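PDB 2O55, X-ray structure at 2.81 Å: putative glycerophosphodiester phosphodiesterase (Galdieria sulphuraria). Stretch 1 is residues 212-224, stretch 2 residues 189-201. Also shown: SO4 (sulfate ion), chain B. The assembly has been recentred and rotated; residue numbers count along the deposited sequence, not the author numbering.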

ATOM      1  N   GLY A 212      14.147 -16.271  -2.144  1.00  9.69           N
ATOM      2  CA  GLY A 212      13.475 -16.113  -0.869  1.00  9.61           C
ATOM      3  C   GLY A 212      12.840 -14.750  -0.725  1.00 10.13           C
ATOM      4  O   GLY A 212      12.719 -14.264   0.377  1.00 10.80           O
ATOM      5  N   LEU A 213      12.446 -14.117  -1.827  1.00 10.34           N
ATOM      6  CA  LEU A 213      11.658 -12.876  -1.763  1.00 10.85           C
ATOM      7  C   LEU A 213      10.157 -13.170  -1.867  1.00 11.34           C
ATOM      8  O   LEU A 213       9.758 -14.115  -2.562  1.00 11.32           O
ATOM      9  CB  LEU A 213      12.025 -11.938  -2.907  1.00 10.67           C
ATOM     10  CG  LEU A 213      13.463 -11.449  -3.084  1.00 11.08           C
ATOM     11  CD1 LEU A 213      13.559 -10.750  -4.409  1.00 11.00           C
ATOM     12  CD2 LEU A 213      13.948 -10.517  -1.965  1.00 11.80           C
ATOM     13  N   SER A 214       9.319 -12.357  -1.216  1.00 11.32           N
ATOM     14  CA  SER A 214       7.878 -12.571  -1.332  1.00 11.49           C
ATOM     15  C   SER A 214       7.277 -11.855  -2.558  1.00 11.34           C
ATOM     16  O   SER A 214       7.768 -10.817  -2.985  1.00 10.85           O
ATOM     17  CB  SER A 214       7.156 -12.160  -0.049  1.00 11.59           C
ATOM     18  OG  SER A 214       6.434 -10.956  -0.225  1.00 12.98           O
ATOM     19  N   VAL A 215       6.212 -12.426  -3.122  1.00 11.59           N
ATOM     20  CA  VAL A 215       5.546 -11.828  -4.278  1.00 11.52           C
ATOM     21  C   VAL A 215       4.112 -11.440  -3.988  1.00 12.05           C
ATOM     22  O   VAL A 215       3.351 -12.222  -3.394  1.00 12.37           O
ATOM     23  CB  VAL A 215       5.553 -12.736  -5.486  1.00 11.30           C
ATOM     24  CG1 VAL A 215       4.678 -12.135  -6.604  1.00  9.63           C
ATOM     25  CG2 VAL A 215       6.976 -12.958  -5.945  1.00 10.85           C
ATOM     26  N   THR A 216       3.761 -10.230  -4.422  1.00 11.96           N
ATOM     27  CA  THR A 216       2.460  -9.662  -4.172  1.00 11.81           C
ATOM     28  C   THR A 216       1.870  -9.261  -5.520  1.00 12.60           C
ATOM     29  O   THR A 216       2.501  -8.519  -6.287  1.00 13.19           O
ATOM     30  CB  THR A 216       2.606  -8.454  -3.252  1.00 11.70           C
ATOM     31  OG1 THR A 216       3.243  -8.869  -2.030  1.00 10.48           O
ATOM     32  CG2 THR A 216       1.262  -7.774  -2.987  1.00 10.29           C
ATOM     33  N   VAL A 217       0.684  -9.782  -5.833  1.00 12.77           N
ATOM     34  CA  VAL A 217      -0.054  -9.294  -6.994  1.00 12.99           C
ATOM     35  C   VAL A 217      -0.755  -7.986  -6.652  1.00 12.91           C
ATOM     36  O   VAL A 217      -1.407  -7.841  -5.593  1.00 13.19           O
ATOM     37  CB  VAL A 217      -1.111 -10.284  -7.466  1.00 13.30           C
ATOM     38  CG1 VAL A 217      -1.804  -9.739  -8.696  1.00 12.56           C
ATOM     39  CG2 VAL A 217      -0.467 -11.615  -7.775  1.00 14.04           C
ATOM     40  N   TRP A 218      -0.624  -7.041  -7.567  1.00 12.54           N
ATOM     41  CA  TRP A 218      -1.188  -5.721  -7.401  1.00 12.53           C
ATOM     42  C   TRP A 218      -2.319  -5.546  -8.417  1.00 12.23           C
ATOM     43  O   TRP A 218      -2.111  -5.730  -9.625  1.00 11.93           O
ATOM     44  CB  TRP A 218      -0.077  -4.680  -7.593  1.00 12.62           C
ATOM     45  CG  TRP A 218      -0.514  -3.263  -7.449  1.00 13.40           C
ATOM     46  CD1 TRP A 218      -1.150  -2.491  -8.391  1.00 13.88           C
ATOM     47  CD2 TRP A 218      -0.332  -2.425  -6.302  1.00 14.10           C
ATOM     48  NE1 TRP A 218      -1.369  -1.227  -7.898  1.00 13.85           N
ATOM     49  CE2 TRP A 218      -0.876  -1.159  -6.619  1.00 13.77           C
ATOM     50  CE3 TRP A 218       0.252  -2.615  -5.034  1.00 14.68           C
ATOM     51  CZ2 TRP A 218      -0.867  -0.094  -5.714  1.00 13.78           C
ATOM     52  CZ3 TRP A 218       0.266  -1.542  -4.132  1.00 13.68           C
ATOM     53  CH2 TRP A 218      -0.291  -0.308  -4.480  1.00 13.86           C
HETATM   54  N   MSE A 219      -3.522  -5.219  -7.932  1.00 12.10           N
HETATM   55  CA  MSE A 219      -4.631  -4.867  -8.839  1.00 11.50           C
HETATM   56  C   MSE A 219      -4.772  -3.347  -8.919  1.00 11.09           C
HETATM   57  O   MSE A 219      -5.078  -2.709  -7.925  1.00 10.79           O
HETATM   58  CB  MSE A 219      -5.954  -5.504  -8.395  1.00 11.43           C
HETATM   59  CG  MSE A 219      -5.878  -6.992  -8.070  1.00 11.97           C
HETATM   60 SE   MSE A 219      -5.489  -8.128  -9.596  1.00 14.95          SE
HETATM   61  CE  MSE A 219      -5.873  -9.809  -8.774  1.00 11.41           C
ATOM     62  N   PRO A 220      -4.545  -2.757 -10.107  1.00 11.19           N
ATOM     63  CA  PRO A 220      -4.748  -1.313 -10.190  1.00 11.11           C
ATOM     64  C   PRO A 220      -6.174  -0.975  -9.806  1.00 11.11           C
ATOM     65  O   PRO A 220      -7.055  -1.820  -9.880  1.00 11.01           O
ATOM     66  CB  PRO A 220      -4.542  -1.008 -11.673  1.00 10.93           C
ATOM     67  CG  PRO A 220      -3.758  -2.132 -12.210  1.00 10.88           C
ATOM     68  CD  PRO A 220      -4.131  -3.334 -11.402  1.00 11.40           C
ATOM     69  N   TRP A 221      -6.407   0.253  -9.389  1.00 11.34           N
ATOM     70  CA  TRP A 221      -7.749   0.637  -9.062  1.00 11.67           C
ATOM     71  C   TRP A 221      -8.662   0.457 -10.289  1.00 12.23           C
ATOM     72  O   TRP A 221      -9.807  -0.007 -10.167  1.00 12.69           O
ATOM     73  CB  TRP A 221      -7.747   2.073  -8.566  1.00 11.81           C
ATOM     74  CG  TRP A 221      -8.956   2.440  -7.798  1.00 11.53           C
ATOM     75  CD1 TRP A 221      -9.988   3.228  -8.225  1.00 11.31           C
ATOM     76  CD2 TRP A 221      -9.279   2.032  -6.466  1.00 11.40           C
ATOM     77  NE1 TRP A 221     -10.935   3.339  -7.238  1.00 12.65           N
ATOM     78  CE2 TRP A 221     -10.525   2.616  -6.143  1.00 12.19           C
ATOM     79  CE3 TRP A 221      -8.642   1.224  -5.515  1.00 11.41           C
ATOM     80  CZ2 TRP A 221     -11.147   2.424  -4.896  1.00 11.19           C
ATOM     81  CZ3 TRP A 221      -9.267   1.030  -4.269  1.00 12.01           C
ATOM     82  CH2 TRP A 221     -10.506   1.629  -3.978  1.00 11.42           C
ATOM     83  N   ILE A 222      -8.144   0.787 -11.474  1.00 12.45           N
ATOM     84  CA  ILE A 222      -8.915   0.657 -12.729  1.00 12.83           C
ATOM     85  C   ILE A 222      -9.574  -0.727 -12.919  1.00 12.50           C
ATOM     86  O   ILE A 222     -10.577  -0.839 -13.608  1.00 12.86           O
ATOM     87  CB  ILE A 222      -8.070   1.068 -14.022  1.00 12.75           C
ATOM     88  CG1 ILE A 222      -8.987   1.297 -15.243  1.00 13.15           C
ATOM     89  CG2 ILE A 222      -6.957   0.046 -14.335  1.00 12.52           C
ATOM     90  CD1 ILE A 222      -8.279   1.838 -16.514  1.00 13.56           C
ATOM     91  N   PHE A 223      -9.020  -1.752 -12.286  1.00 12.13           N
ATOM     92  CA  PHE A 223      -9.295  -3.129 -12.644  1.00 12.13           C
ATOM     93  C   PHE A 223     -10.161  -3.792 -11.602  1.00 12.53           C
ATOM     94  O   PHE A 223      -9.769  -3.853 -10.447  1.00 12.34           O
ATOM     95  CB  PHE A 223      -7.962  -3.873 -12.745  1.00 12.09           C
ATOM     96  CG  PHE A 223      -8.088  -5.324 -13.128  1.00 11.73           C
ATOM     97  CD1 PHE A 223      -8.405  -5.690 -14.436  1.00 10.87           C
ATOM     98  CD2 PHE A 223      -7.857  -6.327 -12.179  1.00 10.96           C
ATOM     99  CE1 PHE A 223      -8.509  -7.026 -14.785  1.00 10.76           C
ATOM    100  CE2 PHE A 223      -7.955  -7.661 -12.514  1.00  9.90           C
ATOM    101  CZ  PHE A 223      -8.286  -8.015 -13.810  1.00 11.42           C
ATOM    102  N   ASP A 224     -11.328  -4.296 -12.001  1.00 12.86           N
ATOM    103  CA  ASP A 224     -12.192  -4.991 -11.054  1.00 13.18           C
ATOM    104  C   ASP A 224     -11.848  -6.470 -11.021  1.00 13.50           C
ATOM    105  O   ASP A 224     -12.349  -7.247 -11.830  1.00 14.00           O
ATOM    106  CB  ASP A 224     -13.672  -4.802 -11.404  1.00 13.29           C
ATOM    107  CG  ASP A 224     -14.179  -3.378 -11.133  1.00 13.50           C
ATOM    108  OD1 ASP A 224     -13.878  -2.807 -10.052  1.00 11.25           O
ATOM    109  OD2 ASP A 224     -14.913  -2.848 -12.008  1.00 13.79           O
TER
HETATM  110  S   SO4 B   1      -3.135   2.150  -8.311  0.75 32.29           S
HETATM  111  O1  SO4 B   1      -2.657   1.057  -9.136  0.75 30.10           O
HETATM  112  O2  SO4 B   1      -3.951   2.985  -9.168  0.75 31.89           O
HETATM  113  O3  SO4 B   1      -4.014   1.626  -7.287  0.75 32.67           O
HETATM  114  O4  SO4 B   1      -2.054   2.895  -7.658  0.75 29.78           O
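Stretch 2 189-201: DANGVSMLFHYLT

The most distinctive feature of this contact lies just beyond its sheet, where the selenium of Met219, a selenomethionine, packs obliquely on the ring of Phe197. Met219 SE stands 4.5 Å from the ring centroid, 38° off the normal, and 3.6 Å from Phe197 CB, while the terminal methyl CE lies over one face of the ring. The CA-to-CB bond of Met219 points away from stretch 2, and it is the bend of the side chain, with chi1 and chi2 both m, that returns its end to Phe197.

Stretch 2 leads into this site as a strand, paired in parallel with residues 214-218 of stretch 1. The two strand axes approach to 4.6 Å and cross at -27°, a twist that leaves the register unbroken: Gly192 lies beside Ser214, Val193 beside Val215, Ser194 beside Thr216, Met195 beside Val217 and Leu196 beside Trp218. In the manner of parallel strands, Val193 and Met195 of one strand each bond to two residues of the other. Val193 N donates to Ser214 O (2.8 Å) and Val193 O accepts from Thr216 N (3.0 Å); Met195 N then donates to Thr216 O (2.9 Å) and Met195 O accepts from Trp218 N (2.8 Å). The ladder is extended at its ends by Ser214 N to Asn191 O and Phe197 N to Trp218 O, each 3.2 Å long.

Side chains alternate between the two faces. On one, Val193 CG2 meets Val215 CG2 at 3.7 Å. Farther along this face, the CA-to-CB bond of Leu200 points toward stretch 1, and its CD2 lies 4.3 Å from Val215 CG1 and 3.9 Å from Val217 CG2; Val217 CG1 also reaches Phe197 CD2 at 3.7 Å.

The other face carries the side chains of Ser194 and Leu196 beside Thr216 and Trp218, with Ser214 opposite Gly192. At Gly192 the absence of a side chain leaves room for the Ser214 hydroxyl, since a CB in ideal position would come within 3.1 Å of Ser214 OG. Next along, Ser194 CB and Thr216 CB are 4.0 Å apart. Leu196 bridges Trp218 and Pro220, with its CD1 3.6 Å from Trp218 CD1 and its CD2 4.1 Å from Pro220 CG. The indole end leads away from stretch 2, and Trp218 NE1 donates a nearly straight hydrogen bond of 2.9 Å to sulfate O1 at the ring edge.

Beyond the strand, a type I turn from Pro220 to Phe223 brings Phe223 back to the contact, its CE2 4.1 Å from Phe197 CD1.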

ATOM      1  N   ASP A 189      17.959  -4.326  -0.736  1.00 11.90           N
ATOM      2  CA  ASP A 189      17.610  -4.895   0.557  1.00 12.71           C
ATOM      3  C   ASP A 189      16.107  -4.917   0.790  1.00 13.56           C
ATOM      4  O   ASP A 189      15.638  -4.837   1.935  1.00 13.44           O
ATOM      5  CB  ASP A 189      18.304  -4.130   1.676  1.00 12.66           C
ATOM      6  CG  ASP A 189      18.348  -4.900   2.971  1.00 13.07           C
ATOM      7  OD1 ASP A 189      18.372  -6.154   2.934  1.00 13.97           O
ATOM      8  OD2 ASP A 189      18.383  -4.249   4.040  1.00 14.08           O
ATOM      9  N   ALA A 190      15.353  -5.023  -0.305  1.00 14.47           N
ATOM     10  CA  ALA A 190      13.921  -5.273  -0.231  1.00 15.33           C
ATOM     11  C   ALA A 190      13.680  -6.712   0.172  1.00 15.80           C
ATOM     12  O   ALA A 190      14.453  -7.600  -0.209  1.00 16.20           O
ATOM     13  CB  ALA A 190      13.276  -5.001  -1.569  1.00 15.56           C
ATOM     14  N   ASN A 191      12.616  -6.959   0.927  1.00 16.16           N
ATOM     15  CA  ASN A 191      12.269  -8.336   1.252  1.00 16.84           C
ATOM     16  C   ASN A 191      11.180  -8.884   0.331  1.00 16.62           C
ATOM     17  O   ASN A 191      10.935 -10.092   0.273  1.00 17.48           O
ATOM     18  CB  ASN A 191      11.901  -8.479   2.730  1.00 17.63           C
ATOM     19  CG  ASN A 191      10.478  -8.037   3.023  1.00 20.84           C
ATOM     20  OD1 ASN A 191      10.086  -6.893   2.744  1.00 24.12           O
ATOM     21  ND2 ASN A 191       9.686  -8.951   3.586  1.00 23.69           N
ATOM     22  N   GLY A 192      10.528  -8.002  -0.412  1.00 16.20           N
ATOM     23  CA  GLY A 192       9.486  -8.446  -1.327  1.00 14.96           C
ATOM     24  C   GLY A 192       9.454  -7.659  -2.618  1.00 14.03           C
ATOM     25  O   GLY A 192      10.043  -6.585  -2.713  1.00 13.92           O
ATOM     26  N   VAL A 193       8.754  -8.217  -3.602  1.00 13.85           N
ATOM     27  CA  VAL A 193       8.416  -7.549  -4.868  1.00 13.94           C
ATOM     28  C   VAL A 193       6.907  -7.545  -5.060  1.00 14.11           C
ATOM     29  O   VAL A 193       6.188  -8.421  -4.532  1.00 13.58           O
ATOM     30  CB  VAL A 193       9.040  -8.226  -6.135  1.00 13.76           C
ATOM     31  CG1 VAL A 193      10.543  -8.091  -6.158  1.00 13.48           C
ATOM     32  CG2 VAL A 193       8.631  -9.687  -6.237  1.00 13.31           C
ATOM     33  N   SER A 194       6.442  -6.566  -5.836  1.00 14.28           N
ATOM     34  CA  SER A 194       5.020  -6.432  -6.106  1.00 14.76           C
ATOM     35  C   SER A 194       4.750  -6.055  -7.566  1.00 14.85           C
ATOM     36  O   SER A 194       5.321  -5.086  -8.090  1.00 15.40           O
ATOM     37  CB  SER A 194       4.396  -5.443  -5.133  1.00 14.59           C
ATOM     38  OG  SER A 194       3.071  -5.147  -5.515  1.00 16.28           O
HETATM   39  N   MSE A 195       3.885  -6.819  -8.225  1.00 14.53           N
HETATM   40  CA  MSE A 195       3.733  -6.663  -9.664  1.00 14.93           C
HETATM   41  C   MSE A 195       2.300  -6.522 -10.051  1.00 14.29           C
HETATM   42  O   MSE A 195       1.430  -7.094  -9.412  1.00 14.67           O
HETATM   43  CB  MSE A 195       4.278  -7.877 -10.395  1.00 15.59           C
HETATM   44  CG  MSE A 195       5.072  -8.834  -9.482  1.00 18.15           C
HETATM   45 SE   MSE A 195       6.965  -8.421  -9.459  1.00 18.08          SE
HETATM   46  CE  MSE A 195       7.137  -8.342 -11.412  1.00 17.88           C
ATOM     47  N   LEU A 196       2.062  -5.790 -11.131  1.00 13.82           N
ATOM     48  CA  LEU A 196       0.728  -5.692 -11.683  1.00 13.29           C
ATOM     49  C   LEU A 196       0.297  -7.036 -12.275  1.00 13.10           C
ATOM     50  O   LEU A 196       1.109  -7.801 -12.814  1.00 13.08           O
ATOM     51  CB  LEU A 196       0.596  -4.512 -12.666  1.00 13.18           C
ATOM     52  CG  LEU A 196       0.363  -3.122 -12.033  1.00 12.24           C
ATOM     53  CD1 LEU A 196       1.398  -2.698 -10.963  1.00 10.11           C
ATOM     54  CD2 LEU A 196       0.285  -2.081 -13.123  1.00 12.95           C
ATOM     55  N   PHE A 197      -0.983  -7.322 -12.117  1.00 12.91           N
ATOM     56  CA  PHE A 197      -1.519  -8.601 -12.471  1.00 13.27           C
ATOM     57  C   PHE A 197      -1.310  -8.919 -13.942  1.00 13.93           C
ATOM     58  O   PHE A 197      -0.839  -9.993 -14.254  1.00 14.71           O
ATOM     59  CB  PHE A 197      -2.995  -8.666 -12.095  1.00 12.82           C
ATOM     60  CG  PHE A 197      -3.656  -9.983 -12.424  1.00 12.47           C
ATOM     61  CD1 PHE A 197      -4.719 -10.038 -13.334  1.00 11.86           C
ATOM     62  CD2 PHE A 197      -3.228 -11.163 -11.831  1.00 10.15           C
ATOM     63  CE1 PHE A 197      -5.343 -11.244 -13.634  1.00 10.79           C
ATOM     64  CE2 PHE A 197      -3.847 -12.369 -12.130  1.00 10.24           C
ATOM     65  CZ  PHE A 197      -4.904 -12.415 -13.029  1.00 10.41           C
ATOM     66  N   HIS A 198      -1.633  -7.998 -14.841  1.00 14.62           N
ATOM     67  CA  HIS A 198      -1.486  -8.247 -16.280  1.00 15.57           C
ATOM     68  C   HIS A 198      -0.045  -8.565 -16.739  1.00 15.61           C
ATOM     69  O   HIS A 198       0.118  -9.189 -17.775  1.00 15.86           O
ATOM     70  CB  HIS A 198      -2.109  -7.079 -17.069  1.00 16.21           C
ATOM     71  CG  HIS A 198      -1.861  -7.109 -18.554  1.00 18.56           C
ATOM     72  ND1 HIS A 198      -2.623  -7.859 -19.429  1.00 20.39           N
ATOM     73  CD2 HIS A 198      -0.970  -6.429 -19.324  1.00 19.81           C
ATOM     74  CE1 HIS A 198      -2.199  -7.662 -20.667  1.00 20.18           C
ATOM     75  NE2 HIS A 198      -1.198  -6.796 -20.632  1.00 20.71           N
ATOM     76  N   TYR A 199       0.976  -8.170 -15.964  1.00 15.64           N
ATOM     77  CA  TYR A 199       2.406  -8.355 -16.302  1.00 15.68           C
ATOM     78  C   TYR A 199       3.138  -9.329 -15.381  1.00 16.05           C
ATOM     79  O   TYR A 199       4.266  -9.027 -14.915  1.00 15.72           O
ATOM     80  CB  TYR A 199       3.168  -7.041 -16.142  1.00 15.87           C
ATOM     81  CG  TYR A 199       2.659  -5.885 -16.936  1.00 16.24           C
ATOM     82  CD1 TYR A 199       1.648  -5.051 -16.437  1.00 16.46           C
ATOM     83  CD2 TYR A 199       3.213  -5.592 -18.176  1.00 17.08           C
ATOM     84  CE1 TYR A 199       1.188  -3.979 -17.179  1.00 16.27           C
ATOM     85  CE2 TYR A 199       2.766  -4.528 -18.921  1.00 16.84           C
ATOM     86  CZ  TYR A 199       1.760  -3.735 -18.420  1.00 16.48           C
ATOM     87  OH  TYR A 199       1.349  -2.694 -19.185  1.00 17.23           O
ATOM     88  N   LEU A 200       2.515 -10.472 -15.083  1.00 16.19           N
ATOM     89  CA  LEU A 200       3.103 -11.401 -14.100  1.00 15.93           C
ATOM     90  C   LEU A 200       3.090 -12.866 -14.524  1.00 15.87           C
ATOM     91  O   LEU A 200       2.038 -13.477 -14.665  1.00 15.77           O
ATOM     92  CB  LEU A 200       2.515 -11.210 -12.687  1.00 15.60           C
ATOM     93  CG  LEU A 200       3.240 -12.076 -11.632  1.00 15.94           C
ATOM     94  CD1 LEU A 200       4.719 -11.680 -11.437  1.00 15.97           C
ATOM     95  CD2 LEU A 200       2.514 -12.131 -10.290  1.00 15.48           C
ATOM     96  N   THR A 201       4.293 -13.404 -14.681  1.00 16.19           N
ATOM     97  CA  THR A 201       4.569 -14.748 -15.158  1.00 16.52           C
ATOM     98  C   THR A 201       4.711 -15.696 -14.009  1.00 16.64           C
ATOM     99  O   THR A 201       5.181 -15.297 -12.959  1.00 16.93           O
ATOM    100  CB  THR A 201       5.935 -14.758 -15.817  1.00 16.31           C
ATOM    101  OG1 THR A 201       6.046 -13.614 -16.650  1.00 16.82           O
ATOM    102  CG2 THR A 201       6.151 -16.003 -16.662  1.00 17.64           C
TER